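PDB 3AIN: 303aa long hypothetical esterase from Sulfolobus tokodaii, which catalyses the hydrolysis of carboxylic ester bonds, as a thermostable carboxylesterase of the hormone-sensitive lipase-like group with an alpha/beta hydrolase fold. Local coordinates for residues Asn154-Phe158 / Asn159-Gly163; Ala273-Leu276 / Leu277-Val281. The protein carries 1 engineered substitution. All blocks are in the same frame, centred on the assembly; numbering follows the deposited sequence.

Contact 1 of 2, residues Asn154-Phe158 / Asn159-Gly163; sequences NSEKF and NGKYG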
ATOM      1  N   ASN A 154     -18.635  23.492   8.616  1.00 16.14           N
ATOM      2  CA  ASN A 154     -18.117  23.984   9.892  1.00 15.45           C
ATOM      3  C   ASN A 154     -16.615  23.692  10.076  1.00 15.94           C
ATOM      4  O   ASN A 154     -16.107  23.712  11.197  1.00 17.01           O
ATOM      5  CB  ASN A 154     -18.909  23.422  11.060  1.00 15.67           C
ATOM      6  CG  ASN A 154     -20.335  23.966  11.119  1.00 19.24           C
ATOM      7  OD1 ASN A 154     -20.574  25.044  11.682  1.00 17.97           O
ATOM      8  ND2 ASN A 154     -21.273  23.264  10.487  1.00 14.04           N
ATOM      9  N   SER A 155     -15.926  23.541   8.951  1.00 18.76           N
ATOM     10  CA  SER A 155     -14.534  23.060   8.926  1.00 20.84           C
ATOM     11  C   SER A 155     -13.602  24.022   9.638  1.00 18.50           C
ATOM     12  O   SER A 155     -12.636  23.593  10.237  1.00 20.66           O
ATOM     13  CB  SER A 155     -14.046  22.841   7.489  1.00 18.98           C
ATOM     14  OG  SER A 155     -13.950  24.064   6.762  1.00 23.54           O
ATOM     15  N   GLU A 156     -14.002  25.293   9.734  1.00 18.15           N
ATOM     16  CA  GLU A 156     -13.180  26.278  10.426  1.00 18.22           C
ATOM     17  C   GLU A 156     -13.097  26.028  11.932  1.00 15.76           C
ATOM     18  O   GLU A 156     -12.098  26.382  12.560  1.00 18.68           O
ATOM     19  CB  GLU A 156     -13.680  27.714  10.124  1.00 17.23           C
ATOM     20  CG  GLU A 156     -13.617  28.113   8.626  1.00 19.09           C
ATOM     21  CD  GLU A 156     -12.187  28.215   8.056  1.00 26.11           C
ATOM     22  OE1 GLU A 156     -12.058  28.361   6.827  1.00 36.13           O
ATOM     23  OE2 GLU A 156     -11.213  28.291   8.830  1.00 31.00           O
ATOM     24  N   LYS A 157     -14.082  25.323  12.491  1.00 17.54           N
ATOM     25  CA  LYS A 157     -14.067  24.952  13.918  1.00 18.48           C
ATOM     26  C   LYS A 157     -12.840  24.096  14.236  1.00 20.16           C
ATOM     27  O   LYS A 157     -12.410  23.998  15.385  1.00 21.41           O
ATOM     28  CB  LYS A 157     -15.317  24.158  14.306  1.00 20.93           C
ATOM     29  CG  LYS A 157     -16.619  24.939  14.295  1.00 21.76           C
ATOM     30  CD  LYS A 157     -17.761  23.999  14.660  1.00 27.39           C
ATOM     31  CE  LYS A 157     -18.689  24.621  15.671  1.00 45.23           C
ATOM     32  NZ  LYS A 157     -18.153  24.463  17.037  1.00 31.66           N
ATOM     33  N   PHE A 158     -12.407  23.353  13.227  1.00 20.33           N
ATOM     34  CA  PHE A 158     -11.318  22.395  13.367  1.00 20.37           C
ATOM     35  C   PHE A 158     -10.023  22.894  12.708  1.00 22.48           C
ATOM     36  O   PHE A 158      -9.060  22.124  12.504  1.00 21.29           O
ATOM     37  CB  PHE A 158     -11.769  21.055  12.757  1.00 19.18           C
ATOM     38  CG  PHE A 158     -13.130  20.614  13.214  1.00 19.92           C
ATOM     39  CD1 PHE A 158     -14.207  20.626  12.334  1.00 22.01           C
ATOM     40  CD2 PHE A 158     -13.362  20.308  14.548  1.00 20.92           C
ATOM     41  CE1 PHE A 158     -15.489  20.373  12.786  1.00 16.60           C
ATOM     42  CE2 PHE A 158     -14.652  20.057  15.010  1.00 23.49           C
ATOM     43  CZ  PHE A 158     -15.700  19.994  14.109  1.00 17.97           C
ATOM     44  N   ASN A 159     -10.017  24.167  12.315  1.00 21.61           N
ATOM     45  CA  ASN A 159      -8.963  24.717  11.463  1.00 18.82           C
ATOM     46  C   ASN A 159      -8.726  23.824  10.233  1.00 21.62           C
ATOM     47  O   ASN A 159      -7.596  23.624   9.820  1.00 19.66           O
ATOM     48  CB  ASN A 159      -7.680  24.948  12.293  1.00 21.05           C
ATOM     49  CG  ASN A 159      -6.702  25.972  11.661  1.00 22.45           C
ATOM     50  OD1 ASN A 159      -5.567  26.085  12.114  1.00 32.06           O
ATOM     51  ND2 ASN A 159      -7.083  26.589  10.552  1.00 19.13           N
ATOM     52  N   GLY A 160      -9.818  23.445   9.560  1.00 21.01           N
ATOM     53  CA  GLY A 160      -9.785  22.452   8.476  1.00 18.11           C
ATOM     54  C   GLY A 160      -9.626  23.062   7.097  1.00 18.13           C
ATOM     55  O   GLY A 160     -10.286  22.655   6.135  1.00 21.49           O
ATOM     56  N   LYS A 161      -8.633  23.923   6.951  1.00 18.64           N
ATOM     57  CA  LYS A 161      -8.512  24.701   5.729  1.00 19.85           C
ATOM     58  C   LYS A 161      -7.993  23.898   4.542  1.00 23.22           C
ATOM     59  O   LYS A 161      -8.124  24.317   3.398  1.00 19.90           O
ATOM     60  CB  LYS A 161      -7.640  25.936   5.986  1.00 21.64           C
ATOM     61  CG  LYS A 161      -8.097  26.725   7.221  1.00 23.26           C
ATOM     62  CD  LYS A 161      -7.130  27.870   7.491  1.00 32.31           C
ATOM     63  CE  LYS A 161      -7.881  29.156   7.767  1.00 33.90           C
ATOM     64  NZ  LYS A 161      -8.590  29.064   9.053  1.00 32.68           N
ATOM     65  N   TYR A 162      -7.460  22.707   4.796  1.00 22.89           N
ATOM     66  CA  TYR A 162      -6.937  21.913   3.699  1.00 22.18           C
ATOM     67  C   TYR A 162      -7.945  20.930   3.104  1.00 21.27           C
ATOM     68  O   TYR A 162      -7.626  20.268   2.125  1.00 21.69           O
ATOM     69  CB  TYR A 162      -5.653  21.183   4.108  1.00 20.31           C
ATOM     70  CG  TYR A 162      -4.438  22.090   4.268  1.00 19.06           C
ATOM     71  CD1 TYR A 162      -3.942  22.392   5.525  1.00 22.52           C
ATOM     72  CD2 TYR A 162      -3.676  22.443   3.161  1.00 27.81           C
ATOM     73  CE1 TYR A 162      -2.789  23.143   5.676  1.00 24.45           C
ATOM     74  CE2 TYR A 162      -2.509  23.187   3.301  1.00 28.27           C
ATOM     75  CZ  TYR A 162      -2.098  23.565   4.556  1.00 33.59           C
ATOM     76  OH  TYR A 162      -0.948  24.309   4.695  1.00 31.36           O
ATOM     77  N   GLY A 163      -9.205  21.007   3.530  1.00 18.67           N
ATOM     78  CA  GLY A 163     -10.270  20.268   2.857  1.00 20.72           C
ATOM     79  C   GLY A 163     -10.729  19.020   3.608  1.00 19.27           C
ATOM     80  O   GLY A 163     -10.258  18.746   4.707  1.00 17.34           O
TER
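Glu156 and Lys161 form the salt bridge that ties the two halves of this loop together at the surface. Lys161 NZ lies 2.7 Å from Glu156 OE2 and takes its syn lone pair, on the side of the other carboxylate oxygen. The two side chains cross at about a right angle. Glu156 starts away from 159-163 at CB, and a bend at chi2 (-66°) swings its carboxylate back over the turn; Lys161 bends at chi3 and chi4, so that CE also comes close, 3.6 Å from Glu156 OE2.

Beneath the ion pair the backbone closes the 3-10 segment 155-158. Gly160 N donates to Ser155 O at 2.9 Å, and Asn159 N to Glu156 O at 3.0 Å. Ser155 O is gripped twice, since Phe158 N also reaches it, from the opposite face of the carbonyl. Gly160 itself is buried, with its backbone N-H turned to Ser155 O.

Apolar contacts belong to Phe158, whose ring leads away from 159-163 into a buried site against Val81, Tyr83 and Trp150. Lys157 CB sits 4.0 Å above the centre of one face of this ring.

Downstream, Gly160 is the centre of an inverse gamma turn and opens a type I beta turn to Gly163. The whole is a compact helix-to-strand connection of the alpha/beta hydrolase fold, leading from helix 139-153 through a 3-10 turn into strand 164-169 of the central sheet.

Contact 2 of 2, residues Ala273-Leu276 / Leu277-Val281; sequences ANKL and LQSGV
Ser279 carries its OG beside its own backbone N (chi1 -55°), which turns the hydroxyl back along the helix to Lys275 O. The chi1 of Leu276, -77°, likewise sets CG beside the backbone N, and its CD2 then meets Val281.

The Ser279 hydroxyl donates to Lys275 O at 2.7 Å, from 37° above the carbonyl plane, while Ser279 N makes only weak bonds to the carbonyls of Lys275 and Leu276. The side chain thus strengthens the hold on a carbonyl at the last turn of the helix. A water 2.8 Å from Ser279 OG donates to it and accepts a long, weak bond from Lys275 NZ, whose stronger partner is Ile245 O.

Farther back, the helical bonds are regular: Leu277 N to Ala273 O and Gln278 N to Asn274 O, both 2.9 Å. Gln278 runs extended beyond CG, with that atom resting 3.1 Å from Asn274 O.

The chain then leaves the helix through a Schellman motif. Val281 N returns to Leu276 O at 3.0 Å and Gly280 N to Leu277 O, with Gly280 at positive phi as the C-prime residue. The apolar contact that accompanies it is Leu276 CD2 against Val281 CB, 4.0 Å apart.

Helix 266-278 is the helix of the beta-alpha-beta crossover between strands 255-260 and 283-288: Ala273 and Leu276 pack on Ile257 of the first and on Val283 of the second, into which the turn leads. Leu276 also meets Leu249 and Leu252, while Leu277 touches Val283 of its own chain and Asn290 of the second subunit.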
ATOM      1  N   ALA A 273     -13.562   0.009  -7.489  1.00 10.66           N
ATOM      2  CA  ALA A 273     -12.378   0.704  -8.017  1.00 11.56           C
ATOM      3  C   ALA A 273     -12.456   0.773  -9.543  1.00 11.79           C
ATOM      4  O   ALA A 273     -12.125   1.798 -10.139  1.00 14.23           O
ATOM      5  CB  ALA A 273     -11.069  -0.011  -7.575  1.00 11.02           C
ATOM      6  N   ASN A 274     -12.750  -0.357 -10.164  1.00  9.53           N
ATOM      7  CA  ASN A 274     -12.778  -0.424 -11.627  1.00 11.77           C
ATOM      8  C   ASN A 274     -13.822   0.508 -12.230  1.00 12.34           C
ATOM      9  O   ASN A 274     -13.558   1.151 -13.254  1.00 14.28           O
ATOM     10  CB  ASN A 274     -12.967  -1.863 -12.102  1.00 11.27           C
ATOM     11  CG  ASN A 274     -11.744  -2.740 -11.792  1.00 19.88           C
ATOM     12  OD1 ASN A 274     -11.850  -3.966 -11.640  1.00 25.97           O
ATOM     13  ND2 ASN A 274     -10.644  -2.088 -11.488  1.00 20.79           N
ATOM     14  N   LYS A 275     -15.014   0.524 -11.648  1.00 11.79           N
ATOM     15  CA  LYS A 275     -16.081   1.395 -12.143  1.00 13.29           C
ATOM     16  C   LYS A 275     -15.771   2.871 -11.924  1.00 16.17           C
ATOM     17  O   LYS A 275     -15.942   3.690 -12.850  1.00 15.59           O
ATOM     18  CB  LYS A 275     -17.426   1.000 -11.530  1.00 14.98           C
ATOM     19  CG  LYS A 275     -18.655   1.709 -12.120  1.00 12.73           C
ATOM     20  CD  LYS A 275     -19.918   1.077 -11.521  1.00 17.51           C
ATOM     21  CE  LYS A 275     -21.139   1.222 -12.410  1.00 27.10           C
ATOM     22  NZ  LYS A 275     -21.929   2.392 -12.012  1.00 16.69           N
ATOM     23  N   LEU A 276     -15.112   3.191 -10.808  1.00 12.72           N
ATOM     24  CA  LEU A 276     -14.555   4.532 -10.641  1.00 10.84           C
ATOM     25  C   LEU A 276     -13.565   4.895 -11.738  1.00 15.47           C
ATOM     26  O   LEU A 276     -13.633   5.990 -12.298  1.00 16.42           O
ATOM     27  CB  LEU A 276     -13.881   4.687  -9.273  1.00 13.11           C
ATOM     28  CG  LEU A 276     -14.810   4.883  -8.085  1.00 14.42           C
ATOM     29  CD1 LEU A 276     -14.051   4.541  -6.759  1.00 12.48           C
ATOM     30  CD2 LEU A 276     -15.349   6.332  -8.037  1.00 13.01           C
ATOM     31  N   LEU A 277     -12.626   4.000 -12.026  1.00 13.44           N
ATOM     32  CA  LEU A 277     -11.615   4.255 -13.048  1.00 15.61           C
ATOM     33  C   LEU A 277     -12.265   4.459 -14.416  1.00 16.77           C
ATOM     34  O   LEU A 277     -11.879   5.370 -15.164  1.00 18.55           O
ATOM     35  CB  LEU A 277     -10.617   3.090 -13.113  1.00 13.49           C
ATOM     36  CG  LEU A 277      -9.599   3.029 -11.980  1.00 14.55           C
ATOM     37  CD1 LEU A 277      -8.838   1.695 -12.126  1.00 15.18           C
ATOM     38  CD2 LEU A 277      -8.602   4.227 -12.038  1.00 16.93           C
ATOM     39  N   GLN A 278     -13.265   3.642 -14.713  1.00 16.12           N
ATOM     40  CA  GLN A 278     -13.972   3.700 -15.997  1.00 20.61           C
ATOM     41  C   GLN A 278     -14.731   5.016 -16.090  1.00 23.75           C
ATOM     42  O   GLN A 278     -15.217   5.382 -17.173  1.00 23.14           O
ATOM     43  CB  GLN A 278     -14.975   2.547 -16.131  1.00 24.37           C
ATOM     44  CG  GLN A 278     -14.371   1.153 -16.276  1.00 28.15           C
ATOM     45  CD  GLN A 278     -15.451   0.058 -16.326  1.00 33.06           C
ATOM     46  OE1 GLN A 278     -16.483   0.125 -15.627  1.00 33.66           O
ATOM     47  NE2 GLN A 278     -15.189  -0.975 -17.107  1.00 30.45           N
ATOM     48  N   SER A 279     -15.045   5.579 -14.926  1.00 16.67           N
ATOM     49  CA  SER A 279     -15.816   6.830 -14.841  1.00 18.88           C
ATOM     50  C   SER A 279     -14.900   8.056 -14.743  1.00 16.52           C
ATOM     51  O   SER A 279     -15.354   9.156 -14.377  1.00 21.70           O
ATOM     52  CB  SER A 279     -16.760   6.776 -13.627  1.00 18.29           C
ATOM     53  OG  SER A 279     -17.603   5.633 -13.676  1.00 18.30           O
ATOM     54  N   GLY A 280     -13.604   7.844 -14.945  1.00 15.71           N
ATOM     55  CA  GLY A 280     -12.629   8.924 -15.008  1.00 19.06           C
ATOM     56  C   GLY A 280     -12.172   9.452 -13.664  1.00 19.63           C
ATOM     57  O   GLY A 280     -11.523  10.490 -13.589  1.00 19.53           O
ATOM     58  N   VAL A 281     -12.333   8.648 -12.613  1.00 15.65           N
ATOM     59  CA  VAL A 281     -11.864   9.046 -11.290  1.00 16.49           C
ATOM     60  C   VAL A 281     -10.543   8.336 -10.988  1.00 16.76           C
ATOM     61  O   VAL A 281     -10.378   7.180 -11.377  1.00 18.74           O
ATOM     62  CB  VAL A 281     -12.886   8.648 -10.195  1.00 14.98           C
ATOM     63  CG1 VAL A 281     -12.301   8.873  -8.771  1.00 14.80           C
ATOM     64  CG2 VAL A 281     -14.225   9.399 -10.378  1.00 17.25           C
TER
HETATM   65  O   HOH W   1     -20.368   5.138 -13.242  1.00 24.93           O

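How the contacts relate
Contact 1 follows helix 139-153, whereas contact 2 forms the C-terminal end of helix 266-278; both are local and belong to one alpha/beta hydrolase domain. Contact 1 comes first and leads to strand 164-169, contact 2 to strand 283-288. Strands 192-196 and 255-260 stand between those two in the mixed sheet, where 283-288 is outermost within the chain. The centres of contact 1 and contact 2 are 29 Å apart. The nearest atoms of contact 1 and contact 2 are about 16 Å apart. They are thus independent turns at separate helix-to-strand connections of one sheet, and contact 2, at the edge strand, lies by the second subunit.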